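Local coordinates for PILI retraction protein PILT (Thermus thermophilus, PDB 5FL3), which probably hydrolyses ATP to power pilus retraction, as a member of the GSP E family, and binds ADP in this structure, at residues Arg277-Ala282 with Val288-Ile293; Gln330-Leu335 with Gly339-Glu344. All blocks are in the same frame, centred on the assembly; numbering follows the deposited sequence.

Contact 1. Residues Arg277-Ala282 with Val288-Ile293. With ADP (adenosine-5'-diphosphate), chain B.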
ATOM      1  N   ARG A 277      -5.798   5.366   6.749  1.00 40.00           N
ATOM      2  CA  ARG A 277      -7.000   5.793   6.060  1.00 43.04           C
ATOM      3  C   ARG A 277      -6.654   7.125   5.401  1.00 39.50           C
ATOM      4  O   ARG A 277      -5.977   7.939   6.005  1.00 38.08           O
ATOM      5  CB  ARG A 277      -8.171   5.916   7.044  1.00 40.91           C
ATOM      6  CG  ARG A 277      -9.552   5.910   6.437  1.00 43.18           C
ATOM      7  CD  ARG A 277     -10.184   4.507   6.502  1.00 58.29           C
ATOM      8  NE  ARG A 277      -9.824   3.728   7.701  1.00 61.58           N
ATOM      9  CZ  ARG A 277     -10.399   3.838   8.905  1.00 62.06           C
ATOM     10  NH1 ARG A 277     -11.362   4.734   9.135  1.00 58.55           N
ATOM     11  NH2 ARG A 277      -9.990   3.053   9.898  1.00 54.96           N
ATOM     12  N   LEU A 278      -7.067   7.324   4.153  1.00 40.28           N
ATOM     13  CA  LEU A 278      -6.843   8.597   3.467  1.00 42.65           C
ATOM     14  C   LEU A 278      -8.128   9.414   3.411  1.00 46.42           C
ATOM     15  O   LEU A 278      -9.076   9.025   2.728  1.00 46.07           O
ATOM     16  CB  LEU A 278      -6.324   8.375   2.050  1.00 43.70           C
ATOM     17  CG  LEU A 278      -4.859   7.982   1.970  1.00 43.10           C
ATOM     18  CD1 LEU A 278      -4.463   7.664   0.544  1.00 41.76           C
ATOM     19  CD2 LEU A 278      -4.042   9.123   2.519  1.00 44.05           C
ATOM     20  N   LEU A 279      -8.156  10.539   4.127  1.00 48.10           N
ATOM     21  CA  LEU A 279      -9.360  11.369   4.223  1.00 46.95           C
ATOM     22  C   LEU A 279      -9.227  12.618   3.379  1.00 49.30           C
ATOM     23  O   LEU A 279      -8.117  13.152   3.231  1.00 47.05           O
ATOM     24  CB  LEU A 279      -9.641  11.772   5.668  1.00 48.42           C
ATOM     25  CG  LEU A 279      -9.768  10.664   6.714  1.00 47.79           C
ATOM     26  CD1 LEU A 279     -10.571  11.195   7.882  1.00 54.92           C
ATOM     27  CD2 LEU A 279     -10.416   9.432   6.156  1.00 45.84           C
ATOM     28  N   PRO A 280     -10.357  13.098   2.824  1.00 47.67           N
ATOM     29  CA  PRO A 280     -10.275  14.320   2.016  1.00 44.06           C
ATOM     30  C   PRO A 280      -9.789  15.473   2.879  1.00 46.76           C
ATOM     31  O   PRO A 280     -10.242  15.630   4.019  1.00 46.44           O
ATOM     32  CB  PRO A 280     -11.712  14.536   1.524  1.00 41.42           C
ATOM     33  CG  PRO A 280     -12.568  13.705   2.429  1.00 43.29           C
ATOM     34  CD  PRO A 280     -11.731  12.576   2.935  1.00 43.25           C
ATOM     35  N   LYS A 281      -8.838  16.235   2.346  1.00 47.56           N
ATOM     36  CA  LYS A 281      -8.294  17.397   3.020  1.00 51.21           C
ATOM     37  C   LYS A 281      -9.389  18.481   3.169  1.00 62.21           C
ATOM     38  O   LYS A 281     -10.248  18.641   2.292  1.00 60.05           O
ATOM     39  CB  LYS A 281      -7.075  17.924   2.251  1.00 50.85           C
ATOM     40  CG  LYS A 281      -5.812  17.966   3.087  1.00 55.10           C
ATOM     41  CD  LYS A 281      -4.811  19.012   2.605  1.00 59.03           C
ATOM     42  CE  LYS A 281      -4.041  18.529   1.391  1.00 62.18           C
ATOM     43  NZ  LYS A 281      -3.150  19.594   0.835  1.00 72.77           N
ATOM     44  N   ALA A 282      -9.362  19.203   4.291  1.00 60.68           N
ATOM     45  CA  ALA A 282     -10.398  20.185   4.614  1.00 61.81           C
ATOM     46  C   ALA A 282     -10.457  21.332   3.605  1.00 70.02           C
ATOM     47  O   ALA A 282     -11.546  21.690   3.144  1.00 74.21           O
ATOM     48  CB  ALA A 282     -10.189  20.732   6.022  1.00 57.22           C
ATOM     49  N   VAL A 288      -5.307  13.587   3.122  1.00 45.42           N
ATOM     50  CA  VAL A 288      -4.418  13.580   4.273  1.00 42.45           C
ATOM     51  C   VAL A 288      -4.497  12.201   4.951  1.00 43.34           C
ATOM     52  O   VAL A 288      -5.532  11.516   4.877  1.00 40.43           O
ATOM     53  CB  VAL A 288      -4.788  14.733   5.246  1.00 39.79           C
ATOM     54  CG1 VAL A 288      -6.244  14.644   5.637  1.00 44.12           C
ATOM     55  CG2 VAL A 288      -3.900  14.741   6.465  1.00 37.94           C
ATOM     56  N   LEU A 289      -3.398  11.779   5.573  1.00 38.47           N
ATOM     57  CA  LEU A 289      -3.333  10.455   6.164  1.00 35.40           C
ATOM     58  C   LEU A 289      -3.780  10.451   7.625  1.00 39.13           C
ATOM     59  O   LEU A 289      -3.266  11.199   8.462  1.00 41.64           O
ATOM     60  CB  LEU A 289      -1.913   9.887   6.038  1.00 35.24           C
ATOM     61  CG  LEU A 289      -1.630   8.492   6.622  1.00 34.37           C
ATOM     62  CD1 LEU A 289      -2.513   7.424   6.003  1.00 34.14           C
ATOM     63  CD2 LEU A 289      -0.166   8.117   6.433  1.00 37.52           C
ATOM     64  N   ALA A 290      -4.759   9.607   7.908  1.00 35.73           N
ATOM     65  CA  ALA A 290      -5.131   9.262   9.264  1.00 38.51           C
ATOM     66  C   ALA A 290      -4.389   7.985   9.591  1.00 42.12           C
ATOM     67  O   ALA A 290      -4.502   7.007   8.853  1.00 40.85           O
ATOM     68  CB  ALA A 290      -6.627   9.071   9.392  1.00 37.47           C
ATOM     69  N   LEU A 291      -3.647   7.985  10.695  1.00 41.42           N
ATOM     70  CA  LEU A 291      -2.694   6.918  10.967  1.00 42.44           C
ATOM     71  C   LEU A 291      -2.732   6.476  12.425  1.00 44.75           C
ATOM     72  O   LEU A 291      -2.652   7.308  13.348  1.00 42.00           O
ATOM     73  CB  LEU A 291      -1.290   7.379  10.578  1.00 38.90           C
ATOM     74  CG  LEU A 291      -0.154   6.441  10.938  1.00 41.73           C
ATOM     75  CD1 LEU A 291      -0.335   5.101  10.229  1.00 42.01           C
ATOM     76  CD2 LEU A 291       1.174   7.062  10.569  1.00 41.69           C
ATOM     77  N   GLU A 292      -2.910   5.169  12.618  1.00 41.17           N
ATOM     78  CA  GLU A 292      -2.836   4.546  13.939  1.00 43.29           C
ATOM     79  C   GLU A 292      -1.562   3.703  14.032  1.00 42.03           C
ATOM     80  O   GLU A 292      -1.285   2.908  13.131  1.00 36.51           O
ATOM     81  CB  GLU A 292      -4.063   3.689  14.204  1.00 37.09           C
ATOM     82  CG  GLU A 292      -4.015   2.897  15.475  1.00 39.15           C
ATOM     83  CD  GLU A 292      -5.343   2.218  15.735  1.00 46.21           C
ATOM     84  OE1 GLU A 292      -6.359   2.939  15.748  1.00 51.84           O
ATOM     85  OE2 GLU A 292      -5.389   0.979  15.917  1.00 48.10           O
ATOM     86  N   ILE A 293      -0.805   3.875  15.119  1.00 39.74           N
ATOM     87  CA  ILE A 293       0.466   3.174  15.321  1.00 38.18           C
ATOM     88  C   ILE A 293       0.460   2.283  16.553  1.00 43.82           C
ATOM     89  O   ILE A 293       0.337   2.770  17.676  1.00 43.60           O
ATOM     90  CB  ILE A 293       1.631   4.168  15.450  1.00 40.17           C
ATOM     91  CG1 ILE A 293       1.618   5.137  14.265  1.00 41.69           C
ATOM     92  CG2 ILE A 293       2.964   3.464  15.544  1.00 40.25           C
ATOM     93  CD1 ILE A 293       2.654   6.222  14.346  1.00 43.93           C
TER
HETATM   94  PB  ADP B 400      -2.934   1.225  -1.380  1.00 39.08           P
HETATM   95  O1B ADP B 400      -3.940   0.836  -2.455  1.00 38.31           O
HETATM   96  O2B ADP B 400      -3.487   1.169   0.028  1.00 34.65           O
HETATM   97  O3B ADP B 400      -1.583   0.561  -1.514  1.00 40.33           O
HETATM   98  PA  ADP B 400      -1.611   3.501  -2.625  1.00 50.23           P
HETATM   99  O1A ADP B 400      -1.760   2.830  -3.981  1.00 53.17           O
HETATM  100  O2A ADP B 400      -0.234   3.718  -2.004  1.00 43.03           O
HETATM  101  O3A ADP B 400      -2.644   2.798  -1.590  1.00 41.75           O
HETATM  102  O5' ADP B 400      -2.292   4.959  -2.688  1.00 49.81           O
HETATM  103  C5' ADP B 400      -3.418   5.268  -3.512  1.00 47.18           C
HETATM  104  C4' ADP B 400      -3.315   6.756  -3.861  1.00 49.29           C
HETATM  105  O4' ADP B 400      -3.184   7.533  -2.665  1.00 46.94           O
HETATM  106  C3' ADP B 400      -2.110   7.066  -4.739  1.00 44.60           C
HETATM  107  O3' ADP B 400      -2.601   7.827  -5.843  1.00 41.36           O
HETATM  108  C2' ADP B 400      -1.161   7.878  -3.862  1.00 48.54           C
HETATM  109  O2' ADP B 400      -0.558   8.975  -4.554  1.00 49.78           O
HETATM  110  C1' ADP B 400      -2.041   8.402  -2.735  1.00 50.50           C
HETATM  111  N9  ADP B 400      -1.339   8.425  -1.416  1.00 50.09           N
HETATM  112  C8  ADP B 400      -0.554   7.442  -0.921  1.00 45.28           C
HETATM  113  N7  ADP B 400      -0.066   7.752   0.309  1.00 43.24           N
HETATM  114  C5  ADP B 400      -0.541   8.978   0.624  1.00 44.52           C
HETATM  115  C6  ADP B 400      -0.415   9.905   1.774  1.00 43.83           C
HETATM  116  N6  ADP B 400       0.331   9.554   2.845  1.00 33.90           N
HETATM  117  N1  ADP B 400      -1.084  11.099   1.708  1.00 47.39           N
HETATM  118  C2  ADP B 400      -1.835  11.444   0.640  1.00 41.63           C
HETATM  119  N3  ADP B 400      -1.995  10.647  -0.438  1.00 47.72           N
HETATM  120  C4  ADP B 400      -1.383   9.425  -0.511  1.00 51.38           C
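The amide N of Ala290 donates to Arg277 O over 2.8 Å, with an N-H...O angle of 162°, and Arg277 N returns a bond to Ala290 O. A second reciprocal pair links Leu279 with Val288, so four backbone bonds hold the strands antiparallel. Between these hydrogen-bonded pairs lies the non-hydrogen-bonded pair Leu278-Leu289, whose side chains emerge on the nucleotide face. Both methyls of Leu278 lie over one face of the adenine: CD1 is 3.7 Å from ADP C4 and CD2 is 3.6 Å from ADP N1, while CD1 also comes within 3.5 Å of the ribose O4'. Leu289 has CG opposite its backbone N (chi1 179°), which carries the branch toward the partner strand, CD1 lying 3.5 Å from Arg277 O; its other methyl, CD2, approaches the exocyclic amine, 3.9 Å from ADP N6. The opposite face carries Leu279, Val288 and Ala290, packed against helix 328-337 through Leu332 and Leu335. There Val288 has CG1 lodged between its N and carbonyl carbon (chi1 55°), a rotation that sets this methyl 3.4 Å from Leu279 O, and CB meets CG of Lys281, whose chain crosses the valine at about a right angle. The contact is a beta hairpin at the margin of the mixed sheet of a P-loop NTPase fold, one face lining the adenine side of the ADP pocket and the other bearing helices.

Contact 2. Residues Gln330-Leu335 with Gly339-Glu344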
ATOM      1  N   GLN A 330      -7.513   9.165  18.189  1.00 51.21           N
ATOM      2  CA  GLN A 330      -6.574  10.182  18.671  1.00 49.37           C
ATOM      3  C   GLN A 330      -6.015  11.027  17.538  1.00 46.62           C
ATOM      4  O   GLN A 330      -5.952  12.242  17.645  1.00 51.53           O
ATOM      5  CB  GLN A 330      -5.411   9.552  19.443  1.00 48.44           C
ATOM      6  CG  GLN A 330      -5.737   9.152  20.866  1.00 48.19           C
ATOM      7  CD  GLN A 330      -4.574   8.451  21.532  1.00 55.72           C
ATOM      8  OE1 GLN A 330      -4.051   7.468  21.012  1.00 56.37           O
ATOM      9  NE2 GLN A 330      -4.152   8.959  22.684  1.00 55.83           N
ATOM     10  N   HIS A 331      -5.606  10.397  16.449  1.00 49.69           N
ATOM     11  CA  HIS A 331      -4.989  11.162  15.378  1.00 49.14           C
ATOM     12  C   HIS A 331      -6.022  12.040  14.692  1.00 48.54           C
ATOM     13  O   HIS A 331      -5.676  13.100  14.175  1.00 50.90           O
ATOM     14  CB  HIS A 331      -4.305  10.244  14.362  1.00 44.56           C
ATOM     15  CG  HIS A 331      -3.429  10.972  13.389  1.00 46.32           C
ATOM     16  ND1 HIS A 331      -3.459  10.733  12.030  1.00 45.46           N
ATOM     17  CD2 HIS A 331      -2.501  11.941  13.576  1.00 50.66           C
ATOM     18  CE1 HIS A 331      -2.591  11.523  11.426  1.00 47.33           C
ATOM     19  NE2 HIS A 331      -1.993  12.266  12.341  1.00 47.54           N
ATOM     20  N   LEU A 332      -7.283  11.603  14.701  1.00 47.77           N
ATOM     21  CA  LEU A 332      -8.369  12.322  14.018  1.00 48.68           C
ATOM     22  C   LEU A 332      -8.675  13.649  14.704  1.00 53.69           C
ATOM     23  O   LEU A 332      -8.775  14.688  14.046  1.00 48.84           O
ATOM     24  CB  LEU A 332      -9.634  11.473  13.958  1.00 44.82           C
ATOM     25  CG  LEU A 332      -9.670  10.377  12.892  1.00 50.29           C
ATOM     26  CD1 LEU A 332     -10.883   9.475  13.086  1.00 50.68           C
ATOM     27  CD2 LEU A 332      -9.644  10.957  11.470  1.00 46.13           C
ATOM     28  N   VAL A 333      -8.836  13.594  16.025  1.00 53.60           N
ATOM     29  CA  VAL A 333      -8.871  14.783  16.869  1.00 53.87           C
ATOM     30  C   VAL A 333      -7.770  15.765  16.460  1.00 54.90           C
ATOM     31  O   VAL A 333      -8.040  16.933  16.157  1.00 53.11           O
ATOM     32  CB  VAL A 333      -8.708  14.412  18.360  1.00 51.09           C
ATOM     33  CG1 VAL A 333      -8.158  15.577  19.142  1.00 51.73           C
ATOM     34  CG2 VAL A 333     -10.033  13.932  18.942  1.00 54.33           C
ATOM     35  N   GLU A 334      -6.538  15.266  16.416  1.00 53.39           N
ATOM     36  CA  GLU A 334      -5.377  16.075  16.068  1.00 54.34           C
ATOM     37  C   GLU A 334      -5.485  16.657  14.655  1.00 53.15           C
ATOM     38  O   GLU A 334      -5.064  17.781  14.404  1.00 56.95           O
ATOM     39  CB  GLU A 334      -4.103  15.234  16.216  1.00 51.34           C
ATOM     40  CG  GLU A 334      -2.814  15.990  15.964  1.00 59.34           C
ATOM     41  CD  GLU A 334      -1.572  15.152  16.246  1.00 73.36           C
ATOM     42  OE1 GLU A 334      -1.705  14.021  16.780  1.00 69.47           O
ATOM     43  OE2 GLU A 334      -0.457  15.628  15.925  1.00 78.47           O
ATOM     44  N   LEU A 335      -6.056  15.892  13.732  1.00 53.67           N
ATOM     45  CA  LEU A 335      -6.230  16.366  12.358  1.00 54.67           C
ATOM     46  C   LEU A 335      -7.363  17.386  12.271  1.00 52.45           C
ATOM     47  O   LEU A 335      -7.240  18.396  11.572  1.00 52.78           O
ATOM     48  CB  LEU A 335      -6.488  15.188  11.395  1.00 47.18           C
ATOM     49  CG  LEU A 335      -5.248  14.340  11.062  1.00 50.60           C
ATOM     50  CD1 LEU A 335      -5.628  12.970  10.523  1.00 40.45           C
ATOM     51  CD2 LEU A 335      -4.321  15.078  10.085  1.00 43.85           C
ATOM     52  N   GLY A 339      -7.360  21.561  11.592  1.00 47.06           N
ATOM     53  CA  GLY A 339      -8.050  22.043  10.413  1.00 53.56           C
ATOM     54  C   GLY A 339      -7.611  21.375   9.128  1.00 53.73           C
ATOM     55  O   GLY A 339      -7.647  21.995   8.067  1.00 52.06           O
ATOM     56  N   LEU A 340      -7.209  20.108   9.217  1.00 54.50           N
ATOM     57  CA  LEU A 340      -6.816  19.346   8.032  1.00 50.82           C
ATOM     58  C   LEU A 340      -7.974  18.479   7.509  1.00 53.13           C
ATOM     59  O   LEU A 340      -7.989  18.082   6.342  1.00 52.31           O
ATOM     60  CB  LEU A 340      -5.591  18.491   8.341  1.00 49.77           C
ATOM     61  CG  LEU A 340      -4.281  19.279   8.491  1.00 48.10           C
ATOM     62  CD1 LEU A 340      -3.165  18.409   9.086  1.00 36.75           C
ATOM     63  CD2 LEU A 340      -3.855  19.858   7.152  1.00 40.87           C
ATOM     64  N   ILE A 341      -8.954  18.210   8.371  1.00 54.26           N
ATOM     65  CA  ILE A 341     -10.167  17.501   7.962  1.00 54.16           C
ATOM     66  C   ILE A 341     -11.423  18.152   8.553  1.00 56.74           C
ATOM     67  O   ILE A 341     -11.361  18.833   9.584  1.00 52.86           O
ATOM     68  CB  ILE A 341     -10.134  16.001   8.383  1.00 51.63           C
ATOM     69  CG1 ILE A 341      -9.839  15.857   9.878  1.00 49.19           C
ATOM     70  CG2 ILE A 341      -9.106  15.241   7.581  1.00 45.63           C
ATOM     71  CD1 ILE A 341      -9.917  14.426  10.398  1.00 46.42           C
ATOM     72  N   SER A 342     -12.565  17.932   7.904  1.00 57.11           N
ATOM     73  CA  SER A 342     -13.828  18.453   8.410  1.00 54.18           C
ATOM     74  C   SER A 342     -14.286  17.650   9.610  1.00 60.21           C
ATOM     75  O   SER A 342     -13.781  16.556   9.869  1.00 62.86           O
ATOM     76  CB  SER A 342     -14.900  18.422   7.339  1.00 48.12           C
ATOM     77  OG  SER A 342     -15.279  17.092   7.064  1.00 55.44           O
ATOM     78  N   LEU A 343     -15.248  18.195  10.344  1.00 62.77           N
ATOM     79  CA  LEU A 343     -15.836  17.474  11.459  1.00 59.36           C
ATOM     80  C   LEU A 343     -16.607  16.271  10.938  1.00 57.36           C
ATOM     81  O   LEU A 343     -16.581  15.191  11.531  1.00 58.76           O
ATOM     82  CB  LEU A 343     -16.758  18.389  12.270  1.00 62.33           C
ATOM     83  CG  LEU A 343     -17.552  17.734  13.406  1.00 57.79           C
ATOM     84  CD1 LEU A 343     -16.627  17.130  14.464  1.00 55.11           C
ATOM     85  CD2 LEU A 343     -18.479  18.757  14.019  1.00 65.47           C
ATOM     86  N   GLU A 344     -17.298  16.469   9.823  1.00 58.04           N
ATOM     87  CA  GLU A 344     -18.086  15.404   9.218  1.00 59.17           C
ATOM     88  C   GLU A 344     -17.192  14.224   8.855  1.00 58.13           C
ATOM     89  O   GLU A 344     -17.432  13.091   9.273  1.00 57.62           O
ATOM     90  CB  GLU A 344     -18.814  15.920   7.983  1.00 59.42           C
ATOM     91  CG  GLU A 344     -19.833  14.944   7.424  1.00 69.21           C
ATOM     92  CD  GLU A 344     -20.516  15.456   6.159  1.00 78.39           C
ATOM     93  OE1 GLU A 344     -20.055  16.482   5.594  1.00 73.32           O
ATOM     94  OE2 GLU A 344     -21.512  14.824   5.730  1.00 76.49           O
TER
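Leu335 meets the segment Gly339-Glu344 along its length. Its CB lies 3.7 Å from Ile341 CD1 and equally near Ile341 CG1. One bond further out, Leu335 CG sits 3.9 Å above the plane of the His331 ring, offset toward the rim, a contact within the same helix. At the tip, CD2 touches Leu340 CD1 at 3.7 Å, the two leucines meeting at a slant. Their backbones are joined as well: Leu340 N donates to Leu335 O over 2.9 Å, with an N-H...O angle of 164°. In Ile341, with chi1 at 53°, CG1 stands between the backbone N and the carbonyl carbon, and CD1 reaches Leu332 CD2 at 3.6 Å, the two side chains crossing at about a right angle. Cutting Ile341 back to an alanine is likely to open a gap between Leu332 CD2 and Leu335 CB, which CD1 now fills. Val288 of strand 287-295 touches both Leu335 and Ile341, which places this apolar cluster against the sheet. Gly339, the first residue beyond helical angles, has phi 73°, and the bond from Leu340 N reaches back into the last turn; together these mark a Schellman motif, with its usual apolar contact across the helix end in Leu335-Leu340. A short linker then leads to Ser342, whose OG bond to Asp345 N makes it the N-cap of helix 343-349.

How the contacts relate
Strand 270-280 enters contact 1 first, and pairing with strand 287-295 closes the hairpin loop just before Arg287, a residue of the ADP site at the start of the second strand. Helices 298-305 and 313-318 follow before the chain returns in helix 328-337, where contact 2 closes a turn with three residues between its segments, against five in contact 1. The contacts are thus in series, neither nested nor crossed, yet their centres lie only about 9 Å apart. Two probable polar links join them: Ala282 N with Leu340 O at 2.7 Å, and Leu291 N with His331 ND1 at 3.1 Å. The helical pair of 328-349 is thus tied to the hairpin at two points, just past the first strand and midway along the second.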